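Local coordinates for protein endo-beta-mannanase (Rhizomucor miehei, PDB 4QP0) that probably hydrolyses internal beta-1,4-mannosidic linkages at random in mannans, galactomannans and glucomannans, as an endo-acting enzyme of glycoside hydrolase family 5, at residues Tyr20-Asn25 with Asp321-Ile326; Pro165-Trp170 with Ser211-Ala216; Val215-Glu220 with Ser248-Gly253; Leu257-Trp262 with Tyr294-Asp299. One frame throughout, in Å; residues are numbered along the deposited sequence.

Overall arrangement
Contact 1 ties strand 17-25, near the N terminus, to strand 320-323, the last of the TIM barrel, and so encloses the other three contacts in one long loop. Within that loop, contact 2 pairs strand 167-171 with strand 214-216 across a beta-alpha-beta unit. Contact 3 starts from the same strand 214-216 and closes a shorter loop onto the residues leading into strand 253-257, so contacts 2 and 3 follow each other and share Val215 and Ala216. Contact 4 comes later still, joining the loops that follow strands 253-257 and 289-294. Contacts 2 and 4 lie on opposite sides of the chain's centre, their own centres about 28 Å apart.

Contact 1: residues Tyr20-Asn25 with Asp321-Ile326; sequences YFEGTN and DAFWQI
Thr24 lies over one face of the Phe323 ring, side by side with it and pointing the same way: CB is 4.0 Å from the ring centroid, a CH-pi contact, and OG1 sits above the plane toward the rim, 3.2 Å from CZ. This is the seam of the (beta/alpha)8 barrel, where the strand ending at Asn25 runs parallel to the last strand, 320-323. Asp321 N donates to Phe21 O, and Gly23 N to Asp321 O at 2.7 Å; the next rung, Phe323 N to Gly23 O, is weak. On the face of Thr24 and Phe323, Glu22 and Asp321 also point outward toward helices 299-315 and 345-358. Glu22 OE1 and Asp321 OD1 stay 4.8 Å apart, and the likely repulsion is probably eased by the partners of Asp321: His352 holds OD2 and the Tyr294 hydroxyl holds OD1. Ala322 CB packs on the backbone of Gly23, 3.6 Å from its C. Beyond the paired rungs Asn25 takes over. Its CB and CG meet Trp324 CE3, with amide and ring planes 46° apart, while OD1 binds Arg53 and ND2 binds Glu292 O, adding a weak bond to Phe323 O. After a cis peptide between Trp324 and Gln325 the chain turns back, and Ile326 N reaches Asn25 O at 3.2 Å, with Thr24 OG1 as a weak second acceptor.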
loop_
_atom_site.group_PDB
_atom_site.type_symbol
_atom_site.label_atom_id
_atom_site.label_comp_id
_atom_site.label_asym_id
_atom_site.label_seq_id
_atom_site.Cartn_x
_atom_site.Cartn_y
_atom_site.Cartn_z
ATOM N N TYR A 20 -10.127 2.820 -14.345
ATOM C CA TYR A 20 -10.817 2.830 -13.051
ATOM C C TYR A 20 -10.948 1.387 -12.591
ATOM O O TYR A 20 -11.309 0.518 -13.381
ATOM C CB TYR A 20 -12.215 3.459 -13.152
ATOM C CG TYR A 20 -12.232 4.939 -13.459
ATOM C CD1 TYR A 20 -12.158 5.885 -12.440
ATOM C CD2 TYR A 20 -12.344 5.397 -14.768
ATOM C CE1 TYR A 20 -12.173 7.245 -12.715
ATOM C CE2 TYR A 20 -12.369 6.755 -15.056
ATOM C CZ TYR A 20 -12.278 7.673 -14.024
ATOM O OH TYR A 20 -12.297 9.019 -14.306
ATOM N N PHE A 21 -10.652 1.130 -11.316
ATOM C CA PHE A 21 -10.752 -0.218 -10.790
ATOM C C PHE A 21 -11.121 -0.277 -9.316
ATOM O O PHE A 21 -10.899 0.676 -8.571
ATOM C CB PHE A 21 -9.459 -0.992 -11.045
ATOM C CG PHE A 21 -8.244 -0.409 -10.365
ATOM C CD1 PHE A 21 -7.869 -0.832 -9.096
ATOM C CD2 PHE A 21 -7.455 0.545 -11.011
ATOM C CE1 PHE A 21 -6.736 -0.312 -8.480
ATOM C CE2 PHE A 21 -6.325 1.065 -10.401
ATOM C CZ PHE A 21 -5.968 0.636 -9.135
ATOM N N GLU A 22 -11.712 -1.398 -8.914
ATOM C CA GLU A 22 -11.681 -1.812 -7.522
ATOM C C GLU A 22 -10.588 -2.868 -7.419
ATOM O O GLU A 22 -10.576 -3.826 -8.186
ATOM C CB GLU A 22 -13.028 -2.378 -7.066
ATOM C CG GLU A 22 -13.022 -2.881 -5.627
ATOM C CD GLU A 22 -14.282 -3.643 -5.262
ATOM O OE1 GLU A 22 -15.279 -3.542 -6.008
ATOM O OE2 GLU A 22 -14.281 -4.344 -4.226
ATOM N N GLY A 23 -9.651 -2.673 -6.501
ATOM C CA GLY A 23 -8.608 -3.656 -6.263
ATOM C C GLY A 23 -8.821 -4.290 -4.910
ATOM O O GLY A 23 -9.864 -4.094 -4.301
ATOM N N THR A 24 -7.836 -5.045 -4.432
ATOM C CA THR A 24 -7.915 -5.623 -3.094
ATOM C C THR A 24 -6.548 -5.682 -2.412
ATOM O O THR A 24 -5.533 -5.365 -3.025
ATOM C CB THR A 24 -8.594 -7.013 -3.096
ATOM O OG1 THR A 24 -8.816 -7.432 -1.746
ATOM C CG2 THR A 24 -7.745 -8.057 -3.812
ATOM N N ASN A 25 -6.545 -6.051 -1.131
ATOM C CA ASN A 25 -5.314 -6.291 -0.387
ATOM C C ASN A 25 -5.150 -7.766 -0.063
ATOM O O ASN A 25 -6.143 -8.488 0.124
ATOM C CB ASN A 25 -5.280 -5.489 0.913
ATOM C CG ASN A 25 -4.943 -4.029 0.697
ATOM O OD1 ASN A 25 -3.804 -3.605 0.912
ATOM N ND2 ASN A 25 -5.934 -3.248 0.272
ATOM N N ASP A 321 -10.129 2.229 -5.860
ATOM C CA ASP A 321 -10.179 1.869 -4.451
ATOM C C ASP A 321 -9.853 0.396 -4.283
ATOM O O ASP A 321 -10.103 -0.404 -5.183
ATOM C CB ASP A 321 -11.568 2.144 -3.891
ATOM C CG ASP A 321 -12.654 1.419 -4.669
ATOM O OD1 ASP A 321 -13.014 0.285 -4.277
ATOM O OD2 ASP A 321 -13.112 1.971 -5.690
ATOM N N ALA A 322 -9.294 0.043 -3.132
ATOM C CA ALA A 322 -8.949 -1.347 -2.834
ATOM C C ALA A 322 -9.355 -1.682 -1.408
ATOM O O ALA A 322 -8.925 -1.016 -0.455
ATOM C CB ALA A 322 -7.458 -1.592 -3.042
ATOM N N PHE A 323 -10.198 -2.700 -1.270
ATOM C CA PHE A 323 -10.717 -3.075 0.037
ATOM C C PHE A 323 -9.754 -3.970 0.777
ATOM O O PHE A 323 -8.943 -4.677 0.172
ATOM C CB PHE A 323 -12.090 -3.755 -0.063
ATOM C CG PHE A 323 -12.039 -5.178 -0.541
ATOM C CD1 PHE A 323 -11.852 -6.221 0.355
ATOM C CD2 PHE A 323 -12.205 -5.473 -1.882
ATOM C CE1 PHE A 323 -11.818 -7.533 -0.086
ATOM C CE2 PHE A 323 -12.180 -6.784 -2.334
ATOM C CZ PHE A 323 -11.985 -7.817 -1.432
ATOM N N TRP A 324 -9.869 -3.927 2.094
ATOM C CA TRP A 324 -9.106 -4.785 2.963
ATOM C C TRP A 324 -10.088 -5.695 3.650
ATOM O O TRP A 324 -10.949 -5.217 4.385
ATOM C CB TRP A 324 -8.318 -3.940 3.961
ATOM C CG TRP A 324 -7.521 -4.740 4.958
ATOM C CD1 TRP A 324 -8.008 -5.464 6.037
ATOM C CD2 TRP A 324 -6.053 -4.903 5.024
ATOM N NE1 TRP A 324 -6.984 -6.055 6.732
ATOM C CE2 TRP A 324 -5.787 -5.764 6.172
ATOM C CE3 TRP A 324 -4.982 -4.450 4.265
ATOM C CZ2 TRP A 324 -4.493 -6.145 6.531
ATOM C CZ3 TRP A 324 -3.685 -4.836 4.632
ATOM C CH2 TRP A 324 -3.449 -5.659 5.742
ATOM N N GLN A 325 -10.000 -7.008 3.425
ATOM C CA GLN A 325 -9.014 -7.640 2.542
ATOM C C GLN A 325 -9.577 -8.958 2.043
ATOM O O GLN A 325 -10.458 -9.533 2.683
ATOM C CB GLN A 325 -7.703 -7.901 3.283
ATOM C CG GLN A 325 -7.811 -8.894 4.434
ATOM C CD GLN A 325 -6.484 -9.084 5.147
ATOM O OE1 GLN A 325 -5.418 -9.059 4.530
ATOM N NE2 GLN A 325 -6.545 -9.282 6.453
ATOM N N ILE A 326 -9.071 -9.443 0.913
ATOM C CA ILE A 326 -9.498 -10.754 0.422
ATOM C C ILE A 326 -8.917 -11.896 1.272
ATOM O O ILE A 326 -7.787 -11.816 1.764
ATOM C CB ILE A 326 -9.215 -10.950 -1.091
ATOM C CG1 ILE A 326 -10.040 -12.131 -1.645
ATOM C CG2 ILE A 326 -7.723 -11.099 -1.362
ATOM C CD1 ILE A 326 -9.886 -12.372 -3.133
#

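Contact 2: residues Pro165-Trp170 with Ser211-Ala216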
loop_
_atom_site.group_PDB
_atom_site.type_symbol
_atom_site.label_atom_id
_atom_site.label_comp_id
_atom_site.label_asym_id
_atom_site.label_seq_id
_atom_site.Cartn_x
_atom_site.Cartn_y
_atom_site.Cartn_z
ATOM N N PRO A 165 6.085 -4.915 -16.386
ATOM C CA PRO A 165 4.730 -4.355 -16.592
ATOM C C PRO A 165 3.652 -4.935 -15.682
ATOM O O PRO A 165 2.586 -4.327 -15.532
ATOM C CB PRO A 165 4.410 -4.736 -18.038
ATOM C CG PRO A 165 5.280 -5.920 -18.312
ATOM C CD PRO A 165 6.566 -5.584 -17.606
ATOM N N THR A 166 3.925 -6.093 -15.087
ATOM C CA THR A 166 3.004 -6.722 -14.137
ATOM C C THR A 166 2.878 -5.922 -12.838
ATOM O O THR A 166 1.827 -5.936 -12.188
ATOM C CB THR A 166 3.448 -8.158 -13.806
ATOM O OG1 THR A 166 3.785 -8.853 -15.018
ATOM C CG2 THR A 166 2.347 -8.890 -13.084
ATOM N N ILE A 167 3.955 -5.234 -12.468
ATOM C CA ILE A 167 3.966 -4.363 -11.305
ATOM C C ILE A 167 3.277 -3.043 -11.641
ATOM O O ILE A 167 3.648 -2.365 -12.610
ATOM C CB ILE A 167 5.413 -4.109 -10.806
ATOM C CG1 ILE A 167 6.022 -5.405 -10.272
ATOM C CG2 ILE A 167 5.441 -3.048 -9.716
ATOM C CD1 ILE A 167 7.531 -5.374 -10.184
ATOM N N PHE A 168 2.274 -2.700 -10.830
ATOM C CA PHE A 168 1.513 -1.455 -10.948
ATOM C C PHE A 168 2.388 -0.277 -10.555
ATOM O O PHE A 168 2.480 0.711 -11.290
ATOM C CB PHE A 168 0.297 -1.512 -10.029
ATOM C CG PHE A 168 -0.664 -0.367 -10.189
ATOM C CD1 PHE A 168 -1.881 -0.556 -10.834
ATOM C CD2 PHE A 168 -0.385 0.890 -9.644
ATOM C CE1 PHE A 168 -2.785 0.486 -10.973
ATOM C CE2 PHE A 168 -1.287 1.934 -9.779
ATOM C CZ PHE A 168 -2.492 1.728 -10.441
ATOM N N GLY A 169 3.021 -0.376 -9.388
ATOM C CA GLY A 169 3.856 0.701 -8.902
ATOM C C GLY A 169 4.383 0.395 -7.526
ATOM O O GLY A 169 3.917 -0.535 -6.873
ATOM N N TRP A 170 5.362 1.188 -7.099
ATOM C CA TRP A 170 5.985 1.067 -5.774
ATOM C C TRP A 170 5.393 1.973 -4.730
ATOM O O TRP A 170 5.079 3.129 -5.004
ATOM C CB TRP A 170 7.471 1.379 -5.876
ATOM C CG TRP A 170 8.164 0.552 -6.915
ATOM C CD1 TRP A 170 8.672 0.977 -8.134
ATOM C CD2 TRP A 170 8.424 -0.893 -6.867
ATOM N NE1 TRP A 170 9.225 -0.074 -8.828
ATOM C CE2 TRP A 170 9.110 -1.228 -8.123
ATOM C CE3 TRP A 170 8.178 -1.903 -5.941
ATOM C CZ2 TRP A 170 9.521 -2.524 -8.416
ATOM C CZ3 TRP A 170 8.602 -3.205 -6.242
ATOM C CH2 TRP A 170 9.256 -3.508 -7.450
ATOM N N SER A 211 12.435 4.175 -14.030
ATOM C CA SER A 211 11.722 5.200 -14.784
ATOM C C SER A 211 10.460 4.655 -15.470
ATOM O O SER A 211 9.814 5.363 -16.239
ATOM C CB SER A 211 12.655 5.835 -15.814
ATOM O OG SER A 211 13.206 4.833 -16.656
ATOM N N ASN A 212 10.109 3.404 -15.200
ATOM C CA ASN A 212 8.926 2.811 -15.837
ATOM C C ASN A 212 7.699 2.885 -14.948
ATOM O O ASN A 212 6.593 3.084 -15.431
ATOM C CB ASN A 212 9.184 1.354 -16.257
ATOM C CG ASN A 212 10.432 1.201 -17.119
ATOM O OD1 ASN A 212 10.711 2.027 -17.985
ATOM N ND2 ASN A 212 11.186 0.137 -16.881
ATOM N N HIS A 213 7.913 2.743 -13.645
ATOM C CA HIS A 213 6.827 2.542 -12.702
ATOM C C HIS A 213 6.369 3.783 -12.006
ATOM O O HIS A 213 7.111 4.762 -11.878
ATOM C CB HIS A 213 7.217 1.501 -11.660
ATOM C CG HIS A 213 7.306 0.105 -12.203
ATOM N ND1 HIS A 213 8.470 -0.564 -12.286
ATOM C CD2 HIS A 213 6.322 -0.746 -12.702
ATOM C CE1 HIS A 213 8.248 -1.784 -12.803
ATOM N NE2 HIS A 213 6.933 -1.893 -13.063
ATOM N N LEU A 214 5.125 3.731 -11.541
ATOM C CA LEU A 214 4.566 4.774 -10.699
ATOM C C LEU A 214 5.072 4.618 -9.275
ATOM O O LEU A 214 5.477 3.526 -8.852
ATOM C CB LEU A 214 3.035 4.740 -10.724
ATOM C CG LEU A 214 2.362 4.803 -12.093
ATOM C CD1 LEU A 214 0.856 4.788 -11.909
ATOM C CD2 LEU A 214 2.789 6.035 -12.878
ATOM N N VAL A 215 5.052 5.719 -8.539
ATOM C CA VAL A 215 5.458 5.704 -7.144
ATOM C C VAL A 215 4.397 6.433 -6.331
ATOM O O VAL A 215 3.894 7.471 -6.758
ATOM C CB VAL A 215 6.855 6.351 -6.942
ATOM C CG1 VAL A 215 7.320 6.233 -5.495
ATOM C CG2 VAL A 215 7.863 5.692 -7.861
ATOM N N ALA A 216 4.048 5.859 -5.180
ATOM C CA ALA A 216 3.203 6.517 -4.186
ATOM C C ALA A 216 3.789 6.301 -2.794
ATOM O O ALA A 216 4.845 5.685 -2.658
ATOM C CB ALA A 216 1.781 5.998 -4.263
HETATM O O HOH W 1 3.362 1.546 -13.493
#
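Trp170 and the strand of Leu214 and Val215 are joined by two backbone bonds: Trp170 N donates to Leu214 O at 2.9 Å, and Ala216 N donates to Trp170 O, also at 2.9 Å and nearly straight (168°). They pair the fourth and fifth parallel strands of the TIM barrel. Further back the strands diverge, Phe168 O standing 4.0 Å from Leu214 N. A water lies between them, weakly accepting from Leu214 N; its separation from Phe168 O is too short to be trusted in detail. Beside this water His213 reaches across to Ile167, whose CG2 rests over one ring face, 4.1 Å from the centroid. Ile167 O comes within 3.3 Å of His213 NE2, but the angle is too poor for a bond. NE2 is satisfied instead by Asp164 O, and ND1 by Asp210 OD2. That same carboxylate oxygen takes Trp170 NE1, which passes 3.6 Å from His213 ND1, the two rings inclined at 78°. With an acceptor at each imidazole nitrogen, one of them a carboxylate, His213 is probably protonated at both, and Asp210 would balance its charge.

Contact 3: residues Val215-Glu220 with Ser248-Gly253; sequences VAVGDE and SSIDFG
Asp251 doubles as backbone and side-chain partner of a single residue, Val215. Its N-H bonds to Val215 O at 2.8 Å, nearly along the C=O axis, while its carboxylate OD2 accepts from Val215 N, also at 2.8 Å. The two bonds close a small ring, as in an antiparallel hydrogen-bonded pair, but with OD2 in place of the Asp251 carbonyl oxygen. The first torsion makes this possible: CG lies beside Asp251's own backbone N (chi1 -58°), which brings carboxylate and N-H to the same residue. OD2 is met on its anti side, 17° out of the carboxylate plane, and also forms a salt bridge to Lys207 of helix 192-209. The contact joins the end of barrel strand 214-216 to the loop leading into strand 253-257, the touching parts running 77° apart. Toward the barrel interior the packing is close. Ala216 CB stands over one face of the Phe252 ring, 3.5 Å from the centroid and nearest among the ring atoms to CE1 at 3.3 Å, with Phe252 O at 3.2 Å. Phe12, from the hairpin before the first barrel strand, meets the Phe252 ring edge-to-face. Toward the helices, Ile250 CD1 lies 3.8 Å from Val217 CG2, and Ile250 CG2 reaches the backbone at Ala216 CA. The two bonds tie the incoming loop to the strand through both backbone polar groups of Val215, and an anionic Asp251 would be favoured by Lys207 together with the N-H of Val215.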
loop_
_atom_site.group_PDB
_atom_site.type_symbol
_atom_site.label_atom_id
_atom_site.label_comp_id
_atom_site.label_asym_id
_atom_site.label_seq_id
_atom_site.Cartn_x
_atom_site.Cartn_y
_atom_site.Cartn_z
ATOM N N VAL A 215 5.052 5.719 -8.539
ATOM C CA VAL A 215 5.458 5.704 -7.144
ATOM C C VAL A 215 4.397 6.433 -6.331
ATOM O O VAL A 215 3.894 7.471 -6.758
ATOM C CB VAL A 215 6.855 6.351 -6.942
ATOM C CG1 VAL A 215 7.320 6.233 -5.495
ATOM C CG2 VAL A 215 7.863 5.692 -7.861
ATOM N N ALA A 216 4.048 5.859 -5.180
ATOM C CA ALA A 216 3.203 6.517 -4.186
ATOM C C ALA A 216 3.789 6.301 -2.794
ATOM O O ALA A 216 4.845 5.685 -2.658
ATOM C CB ALA A 216 1.781 5.998 -4.263
ATOM N N VAL A 217 3.126 6.816 -1.763
ATOM C CA VAL A 217 3.616 6.614 -0.402
ATOM C C VAL A 217 3.030 5.352 0.206
ATOM O O VAL A 217 3.776 4.511 0.706
ATOM C CB VAL A 217 3.350 7.830 0.509
ATOM C CG1 VAL A 217 3.785 7.545 1.942
ATOM C CG2 VAL A 217 4.073 9.045 -0.034
ATOM N N GLY A 218 1.702 5.226 0.147
ATOM C CA GLY A 218 0.978 4.138 0.804
ATOM C C GLY A 218 0.462 4.544 2.173
ATOM O O GLY A 218 0.222 3.687 3.026
ATOM N N ASP A 219 0.302 5.851 2.387
ATOM C CA ASP A 219 -0.153 6.398 3.672
ATOM C C ASP A 219 -1.661 6.321 3.822
ATOM O O ASP A 219 -2.370 5.976 2.872
ATOM C CB ASP A 219 0.322 7.846 3.870
ATOM C CG ASP A 219 -0.309 8.838 2.878
ATOM O OD1 ASP A 219 -0.171 8.655 1.640
ATOM O OD2 ASP A 219 -0.918 9.836 3.344
ATOM N N GLU A 220 -2.142 6.657 5.017
ATOM C CA GLU A 220 -3.571 6.642 5.320
ATOM C C GLU A 220 -4.309 7.836 4.714
ATOM O O GLU A 220 -5.548 7.833 4.631
ATOM C CB GLU A 220 -3.801 6.579 6.831
ATOM C CG GLU A 220 -3.501 5.217 7.427
ATOM C CD GLU A 220 -2.991 5.294 8.855
ATOM O OE1 GLU A 220 -1.941 5.947 9.099
ATOM O OE2 GLU A 220 -3.635 4.683 9.735
ATOM N N SER A 248 6.633 16.097 -7.321
ATOM C CA SER A 248 6.676 15.619 -8.705
ATOM C C SER A 248 7.155 14.172 -8.759
ATOM O O SER A 248 6.955 13.473 -9.752
ATOM C CB SER A 248 7.586 16.514 -9.546
ATOM O OG SER A 248 8.829 16.703 -8.891
ATOM N N SER A 249 7.772 13.729 -7.669
ATOM C CA SER A 249 8.282 12.373 -7.538
ATOM C C SER A 249 7.213 11.342 -7.137
ATOM O O SER A 249 7.489 10.143 -7.102
ATOM C CB SER A 249 9.400 12.371 -6.504
ATOM O OG SER A 249 10.198 11.220 -6.640
ATOM N N ILE A 250 6.011 11.822 -6.820
ATOM C CA ILE A 250 4.873 10.981 -6.421
ATOM C C ILE A 250 3.812 11.028 -7.520
ATOM O O ILE A 250 3.268 12.093 -7.820
ATOM C CB ILE A 250 4.254 11.474 -5.086
ATOM C CG1 ILE A 250 5.309 11.551 -3.961
ATOM C CG2 ILE A 250 3.059 10.617 -4.688
ATOM C CD1 ILE A 250 5.658 10.232 -3.297
ATOM N N ASP A 251 3.508 9.880 -8.113
ATOM C CA ASP A 251 2.597 9.832 -9.268
ATOM C C ASP A 251 1.121 9.785 -8.909
ATOM O O ASP A 251 0.294 10.355 -9.618
ATOM C CB ASP A 251 2.936 8.653 -10.176
ATOM C CG ASP A 251 4.365 8.702 -10.677
ATOM O OD1 ASP A 251 4.753 9.718 -11.303
ATOM O OD2 ASP A 251 5.094 7.720 -10.443
ATOM N N PHE A 252 0.793 9.082 -7.827
ATOM C CA PHE A 252 -0.572 9.057 -7.305
ATOM C C PHE A 252 -0.601 9.126 -5.776
ATOM O O PHE A 252 0.382 8.798 -5.105
ATOM C CB PHE A 252 -1.356 7.846 -7.835
ATOM C CG PHE A 252 -0.823 6.515 -7.377
ATOM C CD1 PHE A 252 -1.322 5.910 -6.234
ATOM C CD2 PHE A 252 0.165 5.854 -8.105
ATOM C CE1 PHE A 252 -0.832 4.684 -5.812
ATOM C CE2 PHE A 252 0.657 4.625 -7.689
ATOM C CZ PHE A 252 0.159 4.040 -6.540
ATOM N N GLY A 253 -1.727 9.584 -5.238
ATOM C CA GLY A 253 -1.923 9.682 -3.797
ATOM C C GLY A 253 -2.708 8.506 -3.251
ATOM O O GLY A 253 -3.551 7.918 -3.946
#

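Contact 4: residues Leu257-Trp262 with Tyr294-Asp299; sequences LYPEAW and YGLSTD
The Tyr258 ring leans obliquely against Gly295, its CE1 3.9 Å from Gly295 N; Phe336 meets this ring edge-to-face, and the hydroxyl is bound by Glu293. Tyr294 turns its ring away from 257-262 to an edge-to-face meeting with Tyr306, with Gln310 NE2 donating to its hydroxyl; of its side chain CB is the part that packs here, 3.8 Å from Leu257 CB. The third flat group, the Glu260 carboxylate, is gripped at OE1. Ser297 N reaches the syn lone pair at 2.8 Å, whereas Ser297 OG donates from above the plane, 44° out of it, at 2.7 Å. A water donates a third hydrogen bond to OE1 and another to Gly295 O, and accepts from Glu260 N, stitching the two loops together. They leave the C-terminal ends of the sixth and seventh strands of the TIM barrel, the end that carries the active site in this fold. A last parallel rung joins the strands themselves: Gly295 N bonds to Leu257 O at 3.2 Å, with the donor nearly in line with the carbonyl. Between rung and carboxylate, Pro259 CG touches Leu296 CD2 at 3.6 Å, the two side chains crossing at about a right angle. Just past Ser297, Thr298 is the N-cap of helix 299-315, its OG1 accepting from Leu301 N.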
loop_
_atom_site.group_PDB
_atom_site.type_symbol
_atom_site.label_atom_id
_atom_site.label_comp_id
_atom_site.label_asym_id
_atom_site.label_seq_id
_atom_site.Cartn_x
_atom_site.Cartn_y
_atom_site.Cartn_z
ATOM N N LEU A 257 -9.241 4.027 4.816
ATOM C CA LEU A 257 -10.468 4.312 5.555
ATOM C C LEU A 257 -10.741 3.260 6.628
ATOM O O LEU A 257 -11.036 2.106 6.320
ATOM C CB LEU A 257 -11.658 4.464 4.598
ATOM C CG LEU A 257 -13.049 4.744 5.195
ATOM C CD1 LEU A 257 -13.026 5.967 6.108
ATOM C CD2 LEU A 257 -14.086 4.914 4.092
ATOM N N TYR A 258 -10.624 3.682 7.889
ATOM C CA TYR A 258 -10.911 2.839 9.051
ATOM C C TYR A 258 -11.626 3.639 10.145
ATOM O O TYR A 258 -10.981 4.116 11.098
ATOM C CB TYR A 258 -9.621 2.201 9.593
ATOM C CG TYR A 258 -9.031 1.150 8.675
ATOM C CD1 TYR A 258 -9.583 -0.132 8.606
ATOM C CD2 TYR A 258 -7.936 1.441 7.865
ATOM C CE1 TYR A 258 -9.059 -1.095 7.764
ATOM C CE2 TYR A 258 -7.402 0.484 7.024
ATOM C CZ TYR A 258 -7.968 -0.785 6.975
ATOM O OH TYR A 258 -7.440 -1.749 6.136
ATOM N N PRO A 259 -12.962 3.799 10.010
ATOM C CA PRO A 259 -13.721 4.635 10.953
ATOM C C PRO A 259 -13.756 4.092 12.383
ATOM O O PRO A 259 -13.786 4.883 13.326
ATOM C CB PRO A 259 -15.132 4.671 10.353
ATOM C CG PRO A 259 -15.205 3.505 9.436
ATOM C CD PRO A 259 -13.814 3.275 8.926
ATOM N N GLU A 260 -13.744 2.765 12.537
ATOM C CA GLU A 260 -13.774 2.132 13.864
ATOM C C GLU A 260 -12.469 2.356 14.617
ATOM O O GLU A 260 -12.486 2.722 15.789
ATOM C CB GLU A 260 -14.081 0.639 13.758
ATOM C CG GLU A 260 -15.445 0.334 13.160
ATOM C CD GLU A 260 -15.643 -1.149 12.904
ATOM O OE1 GLU A 260 -15.038 -1.686 11.947
ATOM O OE2 GLU A 260 -16.412 -1.782 13.661
ATOM N N ALA A 261 -11.344 2.161 13.930
ATOM C CA ALA A 261 -10.022 2.376 14.515
ATOM C C ALA A 261 -9.799 3.834 14.890
ATOM O O ALA A 261 -9.054 4.139 15.823
ATOM C CB ALA A 261 -8.932 1.910 13.557
ATOM N N TRP A 262 -10.449 4.728 14.153
ATOM C CA TRP A 262 -10.261 6.161 14.332
ATOM C C TRP A 262 -11.391 6.739 15.123
ATOM O O TRP A 262 -11.424 7.947 15.395
ATOM C CB TRP A 262 -10.149 6.851 12.975
ATOM C CG TRP A 262 -9.054 6.297 12.090
ATOM C CD1 TRP A 262 -7.984 5.496 12.465
ATOM C CD2 TRP A 262 -8.881 6.504 10.646
ATOM N NE1 TRP A 262 -7.197 5.190 11.388
ATOM C CE2 TRP A 262 -7.672 5.765 10.269
ATOM C CE3 TRP A 262 -9.583 7.189 9.665
ATOM C CZ2 TRP A 262 -7.202 5.736 8.964
ATOM C CZ3 TRP A 262 -9.098 7.152 8.351
ATOM C CH2 TRP A 262 -7.934 6.445 8.013
ATOM N N TYR A 294 -9.664 0.066 2.714
ATOM C CA TYR A 294 -10.842 0.361 3.517
ATOM C C TYR A 294 -11.411 -0.906 4.106
ATOM O O TYR A 294 -11.250 -1.990 3.535
ATOM C CB TYR A 294 -11.893 1.185 2.762
ATOM C CG TYR A 294 -12.515 0.541 1.564
ATOM C CD1 TYR A 294 -13.742 -0.113 1.661
ATOM C CD2 TYR A 294 -11.911 0.629 0.315
ATOM C CE1 TYR A 294 -14.338 -0.687 0.546
ATOM C CE2 TYR A 294 -12.490 0.056 -0.801
ATOM C CZ TYR A 294 -13.705 -0.598 -0.684
ATOM O OH TYR A 294 -14.279 -1.171 -1.793
ATOM N N GLY A 295 -12.036 -0.777 5.268
ATOM C CA GLY A 295 -12.570 -1.944 5.937
ATOM C C GLY A 295 -13.544 -1.650 7.047
ATOM O O GLY A 295 -13.495 -0.590 7.670
ATOM N N LEU A 296 -14.440 -2.603 7.274
ATOM C CA LEU A 296 -15.315 -2.611 8.435
ATOM C C LEU A 296 -15.277 -4.001 9.071
ATOM O O LEU A 296 -15.177 -5.013 8.362
ATOM C CB LEU A 296 -16.738 -2.198 8.048
ATOM C CG LEU A 296 -16.875 -0.718 7.655
ATOM C CD1 LEU A 296 -18.251 -0.435 7.071
ATOM C CD2 LEU A 296 -16.571 0.208 8.832
ATOM N N SER A 297 -15.339 -4.027 10.404
ATOM C CA SER A 297 -15.117 -5.236 11.214
ATOM C C SER A 297 -16.147 -6.350 11.058
ATOM O O SER A 297 -15.873 -7.496 11.418
ATOM C CB SER A 297 -15.037 -4.878 12.704
ATOM O OG SER A 297 -14.013 -3.938 12.956
ATOM N N THR A 298 -17.340 -6.032 10.575
ATOM C CA THR A 298 -18.369 -7.066 10.482
ATOM C C THR A 298 -19.018 -7.108 9.118
ATOM O O THR A 298 -19.086 -6.099 8.411
ATOM C CB THR A 298 -19.468 -6.925 11.566
ATOM O OG1 THR A 298 -20.097 -5.642 11.460
ATOM C CG2 THR A 298 -18.890 -7.096 12.962
ATOM N N ASP A 299 -19.494 -8.296 8.763
ATOM C CA ASP A 299 -20.248 -8.510 7.543
ATOM C C ASP A 299 -21.366 -7.479 7.459
ATOM O O ASP A 299 -21.489 -6.759 6.463
ATOM C CB ASP A 299 -20.825 -9.931 7.546
ATOM C CG ASP A 299 -21.781 -10.175 6.404
ATOM O OD1 ASP A 299 -21.306 -10.362 5.265
ATOM O OD2 ASP A 299 -23.007 -10.172 6.649
HETATM O O HOH W 2 -13.473 0.407 10.307
#